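Local coordinates for S-adenosylmethionine-dependent methyltransferase (Clostridium acetobutylicum, PDB 1Y8C), which probably catalyses transfer of the methyl group of S-adenosylmethionine to an acceptor substrate, at residues Asp40-Ala45 with Leu96-Lys101; Gln91-Leu96 with Lys122-Ala127; Tyr166-Gln171 with Met179-Phe184. One frame throughout, in Å; residues are numbered along the deposited sequence.

In the fold
From the N terminus, strand 40-44 is the first strand of the seven-stranded Rossmann-like sheet. Contact 1 brings the loop between strands 87-89 and 104-107 back onto it, closing a loop of 50 residues. Before that partner segment is reached, the chain passes through 91-96, which opens contact 2 and closes it on helix 118-129, so the two contacts cross. They share Leu96 and touch again where Leu44 packs on Ile93 and Tyr124, binding strand, loop and helix together. Contact 3 follows in series, within the hairpin of strands 164-173 and 176-186 in a separate antiparallel sheet; its centre lies about 32 Å from that of contact 1.

Contact 1 of 3, residues Asp40-Ala45 with Leu96-Lys101; sequences DYLDLA and LNINRK
Leu96 enters the contact with CG anti to the backbone N (chi1 178°), which sends its two methyl groups toward strand 40-44. Both touch Leu44 CD2, Leu96 CD1 at 3.7 Å and Leu96 CD2 at 3.8 Å, the two side chains crossing nearly at right angles, and Leu96 CD2 also meets Leu42 CD2 tip to tip at 4.1 Å. A single leucine thus touches two residues of the strand. Ile98 adds a looser neighbour, its CD1 lying 4.4 Å from Leu42 CD1, and it also packs on Val65 of the adjacent strand 61-65. Strand 40-44 lies within the parallel part of the seven-stranded Rossmann-like sheet of class I methyltransferases, between strands 61-65 and 104-107. It leads into the glycine-rich segment that in this family generally binds S-adenosylmethionine, although the contact itself is structural packing over one face of the sheet. Asn99 centres an inverse gamma turn that redirects the loop. Arg100 then turns back to the strand's first residue, CG anti to the backbone N and the chain bent at chi2 (64°). Its NH2 forms a salt bridge with Asp40 OD1 at 2.9 Å, but the hydrogen bond within it is weak and strongly bent, at 116°. The carboxylate and guanidinium planes are inclined steeply, and Asp40 OD2 sits above one guanidinium face; that oxygen makes its own salt bridge to Lys133, so the buried carboxylate is probably stabilised as the anion. At Lys101 the backbone takes over, its O resting 3.7 Å from Asp40 CB.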
loop_
_atom_site.group_PDB
_atom_site.type_symbol
_atom_site.label_atom_id
_atom_site.label_comp_id
_atom_site.label_asym_id
_atom_site.label_seq_id
_atom_site.Cartn_x
_atom_site.Cartn_y
_atom_site.Cartn_z
ATOM N N ASP A 40 11.605 7.126 -14.215
ATOM C CA ASP A 40 11.375 7.500 -12.826
ATOM C C ASP A 40 10.222 6.806 -12.113
ATOM O O ASP A 40 9.074 6.800 -12.573
ATOM C CB ASP A 40 11.229 9.017 -12.750
ATOM C CG ASP A 40 12.475 9.726 -13.226
ATOM O OD1 ASP A 40 13.511 9.652 -12.519
ATOM O OD2 ASP A 40 12.435 10.339 -14.319
ATOM N N TYR A 41 10.563 6.236 -10.960
ATOM C CA TYR A 41 9.635 5.489 -10.122
ATOM C C TYR A 41 9.514 5.999 -8.680
ATOM O O TYR A 41 10.510 6.163 -7.974
ATOM C CB TYR A 41 10.054 4.008 -10.096
ATOM C CG TYR A 41 9.348 3.189 -9.032
ATOM C CD1 TYR A 41 7.947 3.123 -8.986
ATOM C CD2 TYR A 41 10.074 2.476 -8.070
ATOM C CE1 TYR A 41 7.287 2.370 -8.018
ATOM C CE2 TYR A 41 9.424 1.719 -7.093
ATOM C CZ TYR A 41 8.025 1.671 -7.078
ATOM O OH TYR A 41 7.367 0.933 -6.122
ATOM N N LEU A 42 8.276 6.217 -8.254
ATOM C CA LEU A 42 7.966 6.677 -6.907
ATOM C C LEU A 42 7.012 5.708 -6.209
ATOM O O LEU A 42 5.910 5.407 -6.701
ATOM C CB LEU A 42 7.299 8.054 -6.947
ATOM C CG LEU A 42 6.684 8.541 -5.624
ATOM C CD1 LEU A 42 7.793 9.001 -4.688
ATOM C CD2 LEU A 42 5.709 9.676 -5.880
ATOM N N ASP A 43 7.432 5.227 -5.053
ATOM C CA ASP A 43 6.590 4.334 -4.286
ATOM C C ASP A 43 6.193 5.046 -2.993
ATOM O O ASP A 43 7.040 5.331 -2.149
ATOM C CB ASP A 43 7.343 3.043 -3.988
ATOM C CG ASP A 43 6.517 2.073 -3.193
ATOM O OD1 ASP A 43 5.269 2.135 -3.313
ATOM O OD2 ASP A 43 7.108 1.250 -2.456
ATOM N N LEU A 44 4.905 5.355 -2.863
ATOM C CA LEU A 44 4.367 6.033 -1.680
ATOM C C LEU A 44 3.996 4.990 -0.646
ATOM O O LEU A 44 3.376 3.986 -0.983
ATOM C CB LEU A 44 3.096 6.797 -2.031
ATOM C CG LEU A 44 3.187 7.889 -3.076
ATOM C CD1 LEU A 44 1.785 8.252 -3.551
ATOM C CD2 LEU A 44 3.906 9.085 -2.488
ATOM N N ALA A 45 4.335 5.233 0.611
ATOM C CA ALA A 45 4.018 4.273 1.661
ATOM C C ALA A 45 4.822 3.013 1.376
ATOM O O ALA A 45 4.290 1.901 1.392
ATOM C CB ALA A 45 2.527 3.955 1.650
ATOM N N LEU A 96 2.207 15.266 0.005
ATOM C CA LEU A 96 3.399 14.866 -0.723
ATOM C C LEU A 96 4.075 16.123 -1.292
ATOM O O LEU A 96 3.444 16.891 -2.021
ATOM C CB LEU A 96 2.996 13.917 -1.854
ATOM C CG LEU A 96 4.100 13.400 -2.775
ATOM C CD1 LEU A 96 5.085 12.561 -1.963
ATOM C CD2 LEU A 96 3.496 12.570 -3.897
ATOM N N ASN A 97 5.345 16.339 -0.940
ATOM C CA ASN A 97 6.099 17.499 -1.415
ATOM C C ASN A 97 7.467 17.095 -1.944
ATOM O O ASN A 97 8.473 17.244 -1.261
ATOM C CB ASN A 97 6.274 18.537 -0.292
ATOM C CG ASN A 97 7.163 19.722 -0.704
ATOM O OD1 ASN A 97 6.874 20.431 -1.677
ATOM N ND2 ASN A 97 8.241 19.943 0.049
ATOM N N ILE A 98 7.492 16.575 -3.165
ATOM C CA ILE A 98 8.733 16.169 -3.806
ATOM C C ILE A 98 8.804 16.821 -5.187
ATOM O O ILE A 98 7.947 16.597 -6.036
ATOM C CB ILE A 98 8.810 14.630 -3.911
ATOM C CG1 ILE A 98 8.981 14.052 -2.508
ATOM C CG2 ILE A 98 9.976 14.199 -4.801
ATOM C CD1 ILE A 98 9.207 12.570 -2.471
ATOM N N ASN A 99 9.817 17.650 -5.402
ATOM C CA ASN A 99 9.956 18.332 -6.679
ATOM C C ASN A 99 10.450 17.353 -7.733
ATOM O O ASN A 99 11.619 17.376 -8.120
ATOM C CB ASN A 99 10.938 19.495 -6.541
ATOM C CG ASN A 99 10.657 20.355 -5.314
ATOM O OD1 ASN A 99 9.511 20.734 -5.049
ATOM N ND2 ASN A 99 11.709 20.671 -4.562
ATOM N N ARG A 100 9.548 16.499 -8.203
ATOM C CA ARG A 100 9.920 15.494 -9.183
ATOM C C ARG A 100 8.686 14.855 -9.831
ATOM O O ARG A 100 7.631 14.750 -9.206
ATOM C CB ARG A 100 10.777 14.441 -8.473
ATOM C CG ARG A 100 11.363 13.352 -9.347
ATOM C CD ARG A 100 12.339 13.909 -10.358
ATOM N NE ARG A 100 13.266 12.886 -10.827
ATOM C CZ ARG A 100 14.135 13.072 -11.814
ATOM N NH1 ARG A 100 14.184 14.247 -12.437
ATOM N NH2 ARG A 100 14.964 12.090 -12.166
ATOM N N LYS A 101 8.817 14.452 -11.091
ATOM C CA LYS A 101 7.714 13.816 -11.809
ATOM C C LYS A 101 8.106 12.375 -12.081
ATOM O O LYS A 101 9.289 12.067 -12.215
ATOM C CB LYS A 101 7.446 14.503 -13.146
ATOM C CG LYS A 101 6.980 15.935 -13.070
ATOM C CD LYS A 101 5.528 16.029 -12.682
ATOM C CE LYS A 101 4.963 17.415 -13.019
ATOM N NZ LYS A 101 4.772 17.629 -14.495
#

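Contact 2 of 3, residues Gln91-Leu96 with Lys122-Ala127; sequences QDISNL and KKYFKA
This is a partly buried loop-on-helix contact at one side of the Rossmann-like sheet, with segment 91-96 lying against helix 118-129. The helix belongs to the beta-alpha-beta crossover from strand 104-107 to strand 136-143, and the loop leads into the first of those strands, so the contact ties two successive connections of the methyltransferase fold. Backbones come close at a short 3-10 turn, where the CA atoms of Ser94 and Tyr124 are only 4.5 Å apart; the Ser94 CB points away from the helix, consistent with so close an approach. Next to it, Ile93 and Tyr124 run side by side and point the same way. Tyr124 has CG anti to the backbone N (chi1 166°), and its ring presents an edge: Ile93 CG2 reaches Tyr124 CE1 at 3.3 Å, close to the ring plane, and the backbone O of Ile93 also lies in that plane at the edge. Both residues lean on Leu44 of strand 40-44, and the Tyr124 hydroxyl is in a weak hydrogen bond with Thr112. One turn further along the helix, Ala127 meets Leu96 through beta carbons alone, CB to CB at 4.1 Å. The outer margin is polar. The Lys123 chain bends at chi3 (68°) and chi4 (-76°), folding its ammonium group back over the turn to within 3.0 Å of Ser94 O. There NZ donates a 2.7 Å hydrogen bond to Asn95 OD1, approaching from above the plane of the side-chain carbonyl.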
loop_
_atom_site.group_PDB
_atom_site.type_symbol
_atom_site.label_atom_id
_atom_site.label_comp_id
_atom_site.label_asym_id
_atom_site.label_seq_id
_atom_site.Cartn_x
_atom_site.Cartn_y
_atom_site.Cartn_z
ATOM N N GLN A 91 7.419 11.685 4.657
ATOM C CA GLN A 91 6.347 12.659 4.457
ATOM C C GLN A 91 4.988 12.009 4.519
ATOM O O GLN A 91 4.858 10.800 4.341
ATOM C CB GLN A 91 6.472 13.328 3.092
ATOM C CG GLN A 91 7.684 14.190 2.937
ATOM C CD GLN A 91 7.792 14.781 1.557
ATOM O OE1 GLN A 91 6.833 14.783 0.786
ATOM N NE2 GLN A 91 8.962 15.308 1.240
ATOM N N ASP A 92 3.974 12.828 4.768
ATOM C CA ASP A 92 2.602 12.345 4.807
ATOM C C ASP A 92 2.046 12.392 3.378
ATOM O O ASP A 92 2.042 13.447 2.743
ATOM C CB ASP A 92 1.759 13.230 5.732
ATOM C CG ASP A 92 0.268 12.932 5.633
ATOM O OD1 ASP A 92 -0.121 11.754 5.805
ATOM O OD2 ASP A 92 -0.517 13.880 5.382
ATOM N N ILE A 93 1.584 11.244 2.883
ATOM C CA ILE A 93 1.027 11.126 1.527
ATOM C C ILE A 93 0.022 12.226 1.165
ATOM O O ILE A 93 -0.055 12.652 0.014
ATOM C CB ILE A 93 0.315 9.756 1.317
ATOM C CG1 ILE A 93 0.651 8.789 2.458
ATOM C CG2 ILE A 93 0.755 9.140 0.001
ATOM C CD1 ILE A 93 -0.159 7.504 2.429
ATOM N N SER A 94 -0.752 12.678 2.147
ATOM C CA SER A 94 -1.744 13.721 1.915
ATOM C C SER A 94 -1.068 15.022 1.513
ATOM O O SER A 94 -1.637 15.823 0.782
ATOM C CB SER A 94 -2.571 13.940 3.178
ATOM O OG SER A 94 -3.134 12.720 3.633
ATOM N N ASN A 95 0.149 15.229 2.008
ATOM C CA ASN A 95 0.921 16.433 1.688
ATOM C C ASN A 95 2.259 16.095 1.040
ATOM O O ASN A 95 3.311 16.563 1.472
ATOM C CB ASN A 95 1.163 17.267 2.947
ATOM C CG ASN A 95 -0.123 17.771 3.556
ATOM O OD1 ASN A 95 -0.939 18.401 2.874
ATOM N ND2 ASN A 95 -0.314 17.506 4.847
ATOM N N LEU A 96 2.207 15.266 0.005
ATOM C CA LEU A 96 3.399 14.866 -0.723
ATOM C C LEU A 96 4.075 16.123 -1.292
ATOM O O LEU A 96 3.444 16.891 -2.021
ATOM C CB LEU A 96 2.996 13.917 -1.854
ATOM C CG LEU A 96 4.100 13.400 -2.775
ATOM C CD1 LEU A 96 5.085 12.561 -1.963
ATOM C CD2 LEU A 96 3.496 12.570 -3.897
ATOM N N LYS A 122 -8.773 13.425 -1.205
ATOM C CA LYS A 122 -8.839 14.240 -2.412
ATOM C C LYS A 122 -7.486 14.913 -2.616
ATOM O O LYS A 122 -6.947 14.907 -3.719
ATOM C CB LYS A 122 -9.943 15.296 -2.288
ATOM C CG LYS A 122 -11.335 14.763 -2.616
ATOM C CD LYS A 122 -12.436 15.790 -2.362
ATOM C CE LYS A 122 -13.811 15.184 -2.646
ATOM N NZ LYS A 122 -14.962 16.021 -2.179
ATOM N N LYS A 123 -6.943 15.483 -1.543
ATOM C CA LYS A 123 -5.649 16.144 -1.604
ATOM C C LYS A 123 -4.615 15.142 -2.098
ATOM O O LYS A 123 -3.760 15.455 -2.933
ATOM C CB LYS A 123 -5.274 16.686 -0.221
ATOM C CG LYS A 123 -6.175 17.830 0.226
ATOM C CD LYS A 123 -5.860 18.352 1.630
ATOM C CE LYS A 123 -4.505 19.068 1.725
ATOM N NZ LYS A 123 -3.318 18.162 1.730
ATOM N N TYR A 124 -4.725 13.928 -1.582
ATOM C CA TYR A 124 -3.858 12.822 -1.947
ATOM C C TYR A 124 -3.883 12.577 -3.468
ATOM O O TYR A 124 -2.856 12.652 -4.122
ATOM C CB TYR A 124 -4.322 11.585 -1.177
ATOM C CG TYR A 124 -3.770 10.267 -1.643
ATOM C CD1 TYR A 124 -2.432 9.942 -1.460
ATOM C CD2 TYR A 124 -4.614 9.310 -2.207
ATOM C CE1 TYR A 124 -1.949 8.683 -1.820
ATOM C CE2 TYR A 124 -4.150 8.060 -2.568
ATOM C CZ TYR A 124 -2.819 7.746 -2.370
ATOM O OH TYR A 124 -2.378 6.485 -2.696
ATOM N N PHE A 125 -5.055 12.296 -4.028
ATOM C CA PHE A 125 -5.160 12.053 -5.461
ATOM C C PHE A 125 -4.638 13.239 -6.235
ATOM O O PHE A 125 -3.971 13.079 -7.260
ATOM C CB PHE A 125 -6.611 11.770 -5.871
ATOM C CG PHE A 125 -7.103 10.399 -5.469
ATOM C CD1 PHE A 125 -8.444 10.190 -5.166
ATOM C CD2 PHE A 125 -6.221 9.321 -5.376
ATOM C CE1 PHE A 125 -8.893 8.942 -4.768
ATOM C CE2 PHE A 125 -6.666 8.075 -4.979
ATOM C CZ PHE A 125 -8.002 7.879 -4.677
ATOM N N LYS A 126 -4.946 14.441 -5.759
ATOM C CA LYS A 126 -4.465 15.637 -6.439
ATOM C C LYS A 126 -2.935 15.664 -6.337
ATOM O O LYS A 126 -2.250 15.922 -7.324
ATOM C CB LYS A 126 -5.070 16.904 -5.815
ATOM C CG LYS A 126 -4.610 18.179 -6.508
ATOM C CD LYS A 126 -5.198 19.445 -5.890
ATOM C CE LYS A 126 -4.400 20.698 -6.324
ATOM N NZ LYS A 126 -4.271 20.851 -7.825
ATOM N N ALA A 127 -2.410 15.369 -5.149
ATOM C CA ALA A 127 -0.967 15.353 -4.925
ATOM C C ALA A 127 -0.293 14.419 -5.911
ATOM O O ALA A 127 0.727 14.749 -6.523
ATOM C CB ALA A 127 -0.660 14.912 -3.509
#

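Contact 3 of 3, residues Tyr166-Gln171 with Met179-Phe184; sequences YYWENQ and MYISFF
Strands 164-173 and 176-186 form an antiparallel beta hairpin, the central pair of the four-stranded sheet that stands apart from the Rossmann-like sheet. Four backbone hydrogen bonds hold the two segments in register. Tyr167 and Ser182 exchange one pair, as do Glu169 and Tyr180; the straightest runs from Glu169 N to Tyr180 O (2.9 Å, 172°). Between these lies the non-hydrogen-bonded pair Trp168-Ile181, where the CA of Ile181 approaches Tyr167 O at 3.4 Å in a CA-H...O contact. Aromatic and apolar packing occupies the face bearing Tyr166, Trp168, Ile181 and Phe183; helix 3-15 packs on Tyr166, Trp168 and Phe183, and helix 145-152 also reaches Trp168. Tyr166 takes the crowded first torsion (chi1 81°), with CG between the backbone N and carbonyl carbon, and its ring meets that of Phe183 obliquely, centroids 5.3 Å apart; Tyr166 CB touches Phe183 CD2 at 3.5 Å. Selenomethionine Met179 makes an oblique Met-aromatic contact, its SE 4.3 Å from Trp168 CZ2. On the opposite face, the Tyr180 ring turns an edge to Glu169 O, and Ser182 OG hydrogen-bonds Asp195 of strand 191-201. Ile181 makes a CH-pi contact with Trp168: its extended CG1-CD1 arm (chi2 -180°) lies along the indole and CD1 stands over the face of the five-membered ring, 3.8 Å from its centroid.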
loop_
_atom_site.group_PDB
_atom_site.type_symbol
_atom_site.label_atom_id
_atom_site.label_comp_id
_atom_site.label_asym_id
_atom_site.label_seq_id
_atom_site.Cartn_x
_atom_site.Cartn_y
_atom_site.Cartn_z
ATOM N N TYR A 166 -0.849 -13.814 18.604
ATOM C CA TYR A 166 -1.500 -12.521 18.464
ATOM C C TYR A 166 -3.005 -12.538 18.704
ATOM O O TYR A 166 -3.678 -13.521 18.410
ATOM C CB TYR A 166 -1.192 -11.910 17.078
ATOM C CG TYR A 166 -2.030 -12.402 15.907
ATOM C CD1 TYR A 166 -3.400 -12.137 15.845
ATOM C CD2 TYR A 166 -1.444 -13.098 14.838
ATOM C CE1 TYR A 166 -4.172 -12.542 14.758
ATOM C CE2 TYR A 166 -2.211 -13.513 13.736
ATOM C CZ TYR A 166 -3.581 -13.229 13.704
ATOM O OH TYR A 166 -4.377 -13.614 12.634
ATOM N N TYR A 167 -3.519 -11.446 19.265
ATOM C CA TYR A 167 -4.942 -11.294 19.520
ATOM C C TYR A 167 -5.349 -10.073 18.710
ATOM O O TYR A 167 -4.806 -8.981 18.895
ATOM C CB TYR A 167 -5.209 -11.065 21.003
ATOM C CG TYR A 167 -6.629 -10.675 21.309
ATOM C CD1 TYR A 167 -7.701 -11.355 20.735
ATOM C CD2 TYR A 167 -6.908 -9.641 22.190
ATOM C CE1 TYR A 167 -9.017 -11.015 21.035
ATOM C CE2 TYR A 167 -8.221 -9.292 22.493
ATOM C CZ TYR A 167 -9.270 -9.984 21.911
ATOM O OH TYR A 167 -10.569 -9.635 22.218
ATOM N N TRP A 168 -6.302 -10.261 17.809
ATOM C CA TRP A 168 -6.749 -9.186 16.927
ATOM C C TRP A 168 -8.228 -8.862 17.141
ATOM O O TRP A 168 -9.082 -9.712 16.946
ATOM C CB TRP A 168 -6.462 -9.629 15.479
ATOM C CG TRP A 168 -6.981 -8.742 14.382
ATOM C CD1 TRP A 168 -7.640 -7.553 14.526
ATOM C CD2 TRP A 168 -6.912 -8.993 12.971
ATOM N NE1 TRP A 168 -7.986 -7.051 13.302
ATOM C CE2 TRP A 168 -7.548 -7.905 12.330
ATOM C CE3 TRP A 168 -6.366 -10.017 12.191
ATOM C CZ2 TRP A 168 -7.668 -7.827 10.927
ATOM C CZ3 TRP A 168 -6.485 -9.937 10.794
ATOM C CH2 TRP A 168 -7.125 -8.847 10.182
ATOM N N GLU A 169 -8.525 -7.638 17.557
ATOM C CA GLU A 169 -9.911 -7.241 17.773
ATOM C C GLU A 169 -10.336 -6.180 16.747
ATOM O O GLU A 169 -9.659 -5.169 16.569
ATOM C CB GLU A 169 -10.100 -6.680 19.185
ATOM C CG GLU A 169 -11.443 -7.035 19.809
ATOM C CD GLU A 169 -11.961 -5.977 20.772
ATOM O OE1 GLU A 169 -11.215 -5.587 21.693
ATOM O OE2 GLU A 169 -13.122 -5.545 20.607
ATOM N N ASN A 170 -11.453 -6.426 16.072
ATOM C CA ASN A 170 -11.958 -5.503 15.073
ATOM C C ASN A 170 -13.193 -4.780 15.558
ATOM O O ASN A 170 -14.089 -5.381 16.142
ATOM C CB ASN A 170 -12.293 -6.246 13.776
ATOM C CG ASN A 170 -11.076 -6.459 12.890
ATOM O OD1 ASN A 170 -10.888 -7.540 12.328
ATOM N ND2 ASN A 170 -10.253 -5.426 12.746
ATOM N N GLN A 171 -13.235 -3.481 15.319
ATOM C CA GLN A 171 -14.377 -2.675 15.708
ATOM C C GLN A 171 -14.803 -1.913 14.460
ATOM O O GLN A 171 -14.051 -1.088 13.943
ATOM C CB GLN A 171 -13.969 -1.725 16.843
ATOM C CG GLN A 171 -14.708 -0.392 16.892
ATOM C CD GLN A 171 -16.210 -0.539 17.042
ATOM O OE1 GLN A 171 -16.956 0.422 16.841
ATOM N NE2 GLN A 171 -16.662 -1.735 17.408
HETATM N N MSE A 179 -8.770 -1.446 14.133
HETATM C CA MSE A 179 -8.112 -2.702 14.411
HETATM C C MSE A 179 -7.124 -2.565 15.547
HETATM O O MSE A 179 -6.257 -1.696 15.531
HETATM C CB MSE A 179 -7.375 -3.179 13.167
HETATM C CG MSE A 179 -8.190 -3.111 11.885
HETATM SE SE MSE A 179 -7.126 -3.602 10.336
HETATM C CE MSE A 179 -7.045 -1.892 9.435
ATOM N N TYR A 180 -7.253 -3.431 16.537
ATOM C CA TYR A 180 -6.343 -3.407 17.664
ATOM C C TYR A 180 -5.666 -4.765 17.673
ATOM O O TYR A 180 -6.330 -5.798 17.778
ATOM C CB TYR A 180 -7.118 -3.169 18.958
ATOM C CG TYR A 180 -8.007 -1.942 18.918
ATOM C CD1 TYR A 180 -9.170 -1.925 18.144
ATOM C CD2 TYR A 180 -7.689 -0.800 19.653
ATOM C CE1 TYR A 180 -9.996 -0.804 18.107
ATOM C CE2 TYR A 180 -8.511 0.328 19.623
ATOM C CZ TYR A 180 -9.664 0.319 18.851
ATOM O OH TYR A 180 -10.509 1.412 18.838
ATOM N N ILE A 181 -4.346 -4.779 17.548
ATOM C CA ILE A 181 -3.650 -6.052 17.512
ATOM C C ILE A 181 -2.415 -6.116 18.380
ATOM O O ILE A 181 -1.502 -5.313 18.234
ATOM C CB ILE A 181 -3.200 -6.414 16.088
ATOM C CG1 ILE A 181 -4.349 -6.230 15.088
ATOM C CG2 ILE A 181 -2.711 -7.836 16.073
ATOM C CD1 ILE A 181 -3.966 -6.582 13.660
ATOM N N SER A 182 -2.395 -7.101 19.268
ATOM C CA SER A 182 -1.273 -7.332 20.157
ATOM C C SER A 182 -0.518 -8.573 19.679
ATOM O O SER A 182 -1.073 -9.681 19.634
ATOM C CB SER A 182 -1.760 -7.569 21.586
ATOM O OG SER A 182 -2.366 -6.396 22.124
ATOM N N PHE A 183 0.741 -8.370 19.308
ATOM C CA PHE A 183 1.599 -9.450 18.856
ATOM C C PHE A 183 2.566 -9.811 19.945
ATOM O O PHE A 183 2.931 -8.983 20.763
ATOM C CB PHE A 183 2.431 -9.041 17.635
ATOM C CG PHE A 183 1.679 -9.057 16.352
ATOM C CD1 PHE A 183 1.066 -7.900 15.876
ATOM C CD2 PHE A 183 1.549 -10.239 15.635
ATOM C CE1 PHE A 183 0.332 -7.921 14.699
ATOM C CE2 PHE A 183 0.820 -10.277 14.463
ATOM C CZ PHE A 183 0.204 -9.113 13.987
ATOM N N PHE A 184 2.973 -11.068 19.944
ATOM C CA PHE A 184 3.956 -11.574 20.881
ATOM C C PHE A 184 4.815 -12.452 19.999
ATOM O O PHE A 184 4.351 -13.469 19.499
ATOM C CB PHE A 184 3.294 -12.408 21.970
ATOM C CG PHE A 184 2.756 -11.598 23.100
ATOM C CD1 PHE A 184 1.400 -11.312 23.188
ATOM C CD2 PHE A 184 3.617 -11.097 24.077
ATOM C CE1 PHE A 184 0.907 -10.534 24.235
ATOM C CE2 PHE A 184 3.138 -10.321 25.127
ATOM C CZ PHE A 184 1.782 -10.035 25.210
#